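Side-chain contacts in NADH:ubiquinone oxidoreductase, Na translocating, C subunit (Parabacteroides distasonis, PDB 3LWX), which belongs to a membrane-bound respiratory complex as its C subunit and carries a domain of the FMN-binding family: residues Gln19-Ser23 and Ile24-Val28; Lys178-Asp181 and Glu182-Asn186. One frame throughout, in Å; residues are numbered along the deposited sequence.

Contact 1: Gln19-Ser23 and Ile24-Val28; sequences QILRS and INVNV
L21 meets both I24 and V26 as the helix ends, and its carbonyl oxygen takes two backbone bonds. L21 O receives I24 N at 2.9 Å and V26 N at 3.0 Å; the two donors come from opposite faces of the carbonyl plane, neither on a lone pair. N25 N reaches R22 O at 3.0 Å. The V26-to-L21 and N25-to-R22 pair makes a Schellman motif, with N25 as C-prime residue at a positive phi of 66°, which ends helix 4-23 and starts the loop to helix 30-40. A side-chain bond closes the same turn: S23 OG donates to I20 O at 2.7 Å, in the carbonyl plane and on a lone pair. It gets there because chi1 of 81° sets the hydroxyl between the backbone N and the carbonyl carbon.

The apolar contacts fan out from L21. Its CB lies 4.0 Å from V26 CB, the hydrophobic pairing that accompanies a Schellman turn, and both residues pack on L40; its two methyls diverge, CD1 to V28 CG2 at 3.9 Å and CD2 toward I24 CD1.

On the more polar side, R22 and N27 cross at about a right angle, and N27 OD1 rests 3.4 Å from R22 CG, against the aliphatic part of the chain. The amide's other end works through water, ND2 donating to a molecule that in turn donates to R22 O. Another water accepts from R22 NH1 and donates to V28 O. R22 NE forms a salt bridge with D115, and N25 ND2 donates to Y112 O.

As the helix runs out, L21 O and R22 O are thus met by the reversing chain, with water also at R22 O, while I20 O keeps the serine hydroxyl beside a weak bond from S23 N.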
loop_
_atom_site.group_PDB
_atom_site.type_symbol
_atom_site.label_atom_id
_atom_site.label_comp_id
_atom_site.label_asym_id
_atom_site.label_seq_id
_atom_site.Cartn_x
_atom_site.Cartn_y
_atom_site.Cartn_z
ATOM N N GLN A 19 0.046 -9.671 1.647
ATOM C CA GLN A 19 0.386 -8.393 1.017
ATOM C C GLN A 19 0.552 -7.288 2.066
ATOM O O GLN A 19 1.507 -6.508 2.043
ATOM C CB GLN A 19 -0.690 -8.001 0.019
ATOM C CG GLN A 19 -0.774 -8.910 -1.194
ATOM C CD GLN A 19 -2.036 -8.660 -1.989
ATOM O OE1 GLN A 19 -2.376 -7.522 -2.308
ATOM N NE2 GLN A 19 -2.747 -9.734 -2.310
ATOM N N ILE A 20 -0.416 -7.189 2.971
ATOM C CA ILE A 20 -0.372 -6.217 4.049
ATOM C C ILE A 20 0.879 -6.456 4.905
ATOM O O ILE A 20 1.602 -5.504 5.237
ATOM C CB ILE A 20 -1.680 -6.287 4.861
ATOM C CG1 ILE A 20 -2.834 -5.747 4.009
ATOM C CG2 ILE A 20 -1.547 -5.494 6.161
ATOM C CD1 ILE A 20 -4.214 -5.959 4.605
ATOM N N LEU A 21 1.126 -7.710 5.266
ATOM C CA LEU A 21 2.320 -8.018 6.045
ATOM C C LEU A 21 3.614 -7.642 5.304
ATOM O O LEU A 21 4.548 -7.105 5.919
ATOM C CB LEU A 21 2.320 -9.491 6.460
ATOM C CG LEU A 21 1.306 -9.840 7.547
ATOM C CD1 LEU A 21 1.148 -11.353 7.639
ATOM C CD2 LEU A 21 1.695 -9.229 8.884
ATOM N N ARG A 22 3.681 -7.901 4.002
ATOM C CA ARG A 22 4.892 -7.529 3.258
ATOM C C ARG A 22 5.135 -6.028 3.317
ATOM O O ARG A 22 6.287 -5.598 3.313
ATOM C CB ARG A 22 4.860 -8.010 1.804
ATOM C CG ARG A 22 5.006 -9.520 1.664
ATOM C CD ARG A 22 5.293 -9.928 0.235
ATOM N NE ARG A 22 4.209 -9.645 -0.702
ATOM C CZ ARG A 22 3.244 -10.485 -1.056
ATOM N NH1 ARG A 22 3.132 -11.697 -0.529
ATOM N NH2 ARG A 22 2.346 -10.075 -1.949
ATOM N N SER A 23 4.069 -5.229 3.382
ATOM C CA SER A 23 4.231 -3.771 3.478
ATOM C C SER A 23 4.811 -3.315 4.809
ATOM O O SER A 23 5.261 -2.172 4.898
ATOM C CB SER A 23 2.918 -3.039 3.209
ATOM O OG SER A 23 2.057 -2.987 4.327
ATOM N N ILE A 24 4.802 -4.199 5.826
ATOM C CA ILE A 24 5.483 -3.950 7.098
ATOM C C ILE A 24 6.655 -4.922 7.280
ATOM O O ILE A 24 7.062 -5.227 8.402
ATOM C CB ILE A 24 4.531 -3.911 8.324
ATOM C CG1 ILE A 24 3.718 -5.212 8.473
ATOM C CG2 ILE A 24 3.646 -2.669 8.211
ATOM C CD1 ILE A 24 3.023 -5.343 9.836
ATOM N N ASN A 25 7.206 -5.402 6.163
ATOM C CA ASN A 25 8.452 -6.166 6.165
ATOM C C ASN A 25 8.359 -7.509 6.864
ATOM O O ASN A 25 9.319 -7.974 7.489
ATOM C CB ASN A 25 9.561 -5.283 6.746
ATOM C CG ASN A 25 9.620 -3.961 6.016
ATOM O OD1 ASN A 25 9.642 -3.949 4.800
ATOM N ND2 ASN A 25 9.556 -2.854 6.745
ATOM N N VAL A 26 7.220 -8.169 6.688
ATOM C CA VAL A 26 6.969 -9.500 7.249
ATOM C C VAL A 26 6.569 -10.395 6.082
ATOM O O VAL A 26 5.579 -10.122 5.395
ATOM C CB VAL A 26 5.902 -9.444 8.348
ATOM C CG1 VAL A 26 5.494 -10.853 8.775
ATOM C CG2 VAL A 26 6.408 -8.595 9.513
ATOM N N ASN A 27 7.343 -11.463 5.871
ATOM C CA ASN A 27 7.183 -12.367 4.744
ATOM C C ASN A 27 6.903 -13.763 5.243
ATOM O O ASN A 27 7.816 -14.446 5.699
ATOM C CB ASN A 27 8.438 -12.332 3.878
ATOM C CG ASN A 27 8.536 -11.047 3.108
ATOM O OD1 ASN A 27 8.066 -10.961 1.976
ATOM N ND2 ASN A 27 9.054 -10.007 3.748
ATOM N N VAL A 28 5.645 -14.165 5.196
ATOM C CA VAL A 28 5.233 -15.486 5.653
ATOM C C VAL A 28 4.376 -16.165 4.600
ATOM O O VAL A 28 3.881 -15.531 3.667
ATOM C CB VAL A 28 4.484 -15.412 7.004
ATOM C CG1 VAL A 28 5.390 -14.813 8.075
ATOM C CG2 VAL A 28 3.172 -14.640 6.880
HETATM O O HOH W 1 8.300 -3.664 2.382
HETATM O O HOH W 2 8.614 -7.230 2.887
HETATM O O HOH W 3 4.498 -13.096 1.657
#

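Contact 2: Lys178-Asp181 and Glu182-Asn186; sequences KGVD and EMLFN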
loop_
_atom_site.group_PDB
_atom_site.type_symbol
_atom_site.label_atom_id
_atom_site.label_comp_id
_atom_site.label_asym_id
_atom_site.label_seq_id
_atom_site.Cartn_x
_atom_site.Cartn_y
_atom_site.Cartn_z
ATOM N N LYS A 178 5.062 4.703 -14.242
ATOM C CA LYS A 178 4.216 5.900 -14.192
ATOM C C LYS A 178 2.903 5.582 -13.489
ATOM O O LYS A 178 2.381 6.373 -12.712
ATOM C CB LYS A 178 3.890 6.427 -15.591
ATOM C CG LYS A 178 4.833 7.423 -16.211
ATOM C CD LYS A 178 3.934 8.208 -17.174
ATOM C CE LYS A 178 4.192 9.689 -17.195
ATOM N NZ LYS A 178 2.818 10.353 -17.352
ATOM N N GLY A 179 2.347 4.417 -13.785
ATOM C CA GLY A 179 1.124 3.978 -13.142
ATOM C C GLY A 179 1.293 3.839 -11.635
ATOM O O GLY A 179 0.379 4.156 -10.879
ATOM N N VAL A 180 2.451 3.372 -11.185
ATOM C CA VAL A 180 2.736 3.306 -9.745
ATOM C C VAL A 180 2.829 4.711 -9.153
ATOM O O VAL A 180 2.263 4.991 -8.098
ATOM C CB VAL A 180 4.009 2.489 -9.432
ATOM C CG1 VAL A 180 4.357 2.586 -7.953
ATOM C CG2 VAL A 180 3.811 1.018 -9.830
ATOM N N ASP A 181 3.556 5.604 -9.827
ATOM C CA ASP A 181 3.683 6.988 -9.369
ATOM C C ASP A 181 2.283 7.613 -9.194
ATOM O O ASP A 181 1.947 8.215 -8.150
ATOM C CB ASP A 181 4.527 7.745 -10.401
ATOM C CG ASP A 181 4.937 9.151 -9.967
ATOM O OD1 ASP A 181 4.217 9.813 -9.216
ATOM O OD2 ASP A 181 6.026 9.573 -10.376
ATOM N N GLU A 182 1.454 7.475 -10.217
ATOM C CA GLU A 182 0.106 8.024 -10.191
ATOM C C GLU A 182 -0.754 7.347 -9.130
ATOM O O GLU A 182 -1.519 8.010 -8.435
ATOM C CB GLU A 182 -0.481 7.888 -11.583
ATOM C CG GLU A 182 0.229 8.802 -12.578
ATOM C CD GLU A 182 0.010 8.477 -14.034
ATOM O OE1 GLU A 182 -0.762 7.558 -14.347
ATOM O OE2 GLU A 182 0.642 9.139 -14.866
HETATM N N MSE A 183 -0.632 6.027 -9.013
HETATM C CA MSE A 183 -1.365 5.265 -8.006
HETATM C C MSE A 183 -1.042 5.758 -6.607
HETATM O O MSE A 183 -1.937 5.921 -5.773
HETATM C CB MSE A 183 -1.028 3.770 -8.110
HETATM C CG MSE A 183 -1.520 2.953 -6.930
HETATM SE SE MSE A 183 -1.520 1.065 -7.244
HETATM C CE MSE A 183 0.360 0.780 -7.365
ATOM N N LEU A 184 0.237 5.970 -6.325
ATOM C CA LEU A 184 0.636 6.460 -5.017
ATOM C C LEU A 184 0.030 7.836 -4.752
ATOM O O LEU A 184 -0.561 8.073 -3.696
ATOM C CB LEU A 184 2.167 6.514 -4.925
ATOM C CG LEU A 184 2.880 5.186 -4.749
ATOM C CD1 LEU A 184 4.341 5.296 -5.153
ATOM C CD2 LEU A 184 2.719 4.704 -3.311
ATOM N N PHE A 185 0.194 8.747 -5.696
ATOM C CA PHE A 185 -0.323 10.092 -5.474
ATOM C C PHE A 185 -1.831 10.096 -5.293
ATOM O O PHE A 185 -2.367 10.698 -4.363
ATOM C CB PHE A 185 0.093 11.013 -6.629
ATOM C CG PHE A 185 -0.376 12.429 -6.463
ATOM C CD1 PHE A 185 -1.620 12.818 -6.933
ATOM C CD2 PHE A 185 0.417 13.378 -5.828
ATOM C CE1 PHE A 185 -2.064 14.119 -6.773
ATOM C CE2 PHE A 185 -0.019 14.676 -5.662
ATOM C CZ PHE A 185 -1.255 15.050 -6.136
ATOM N N ASN A 186 -2.533 9.438 -6.218
ATOM C CA ASN A 186 -3.998 9.461 -6.195
ATOM C C ASN A 186 -4.563 8.706 -4.997
ATOM O O ASN A 186 -5.523 9.148 -4.377
ATOM C CB ASN A 186 -4.552 8.878 -7.490
ATOM C CG ASN A 186 -4.304 9.760 -8.690
ATOM O OD1 ASN A 186 -4.260 10.987 -8.578
ATOM N ND2 ASN A 186 -4.181 9.135 -9.864
HETATM O O HOH W 4 2.525 10.941 -13.962
#
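F185, whose N bonds to D181 O, carries a ring with N186 OD1 at its edge, in the plane; the ring of F149 also meets it, their planes at about 45°. The D181 carboxylate turns to other partners: OD2 accepts from V154 N, and OD1 bonds to a glycerol. OE2 of E182 lies 3.5 Å from NZ of K178, one helical turn back. This salt bridge is long and, since K178 adopts two conformers, doubtful in strength; a water donates to OE2 and bonds only weakly to NZ. With chi1 at -68°, the E182 chain runs back along the helix, and CG passes 3.2 Å from K178 O.

Regular helical bonds join the turns, among them E182 N to K178 O at 2.9 Å and L184 N to V180 O. On the apolar side V180 and L184 lie side by side, pointing the same way, with CG1 of V180 3.9 Å from CD1 of L184. Selenomethionine M183 bends at its end, bringing CE within 4.2 Å of V180 CG2.

V180, M183 and L184 form a buried stripe on this part of helix 174-196, seated on L89 of strand 82-92, L98 and I102 of strand 97-104, and F116 of strand 111-118.

In the fold
Contact 1 comes first along the chain, at the end of helix 4-23 and in the loop leading to helix 30-40; contact 2 follows much later, within helix 174-196. Their centres are 21 Å apart, on opposite sides of the chain's centre, and their nearest atoms about 10 Å apart. Between them runs the six-stranded antiparallel sheet. Both pack on strands 82-92, 97-104 and 111-118 but from opposite faces: contact 1 touches Y101 and S103 of strand 97-104, contact 2 touches L98 and I102. Helices near the two ends of the chain thus sandwich these strands, on a surface that is apolar under contact 2 and mixed in character under contact 1.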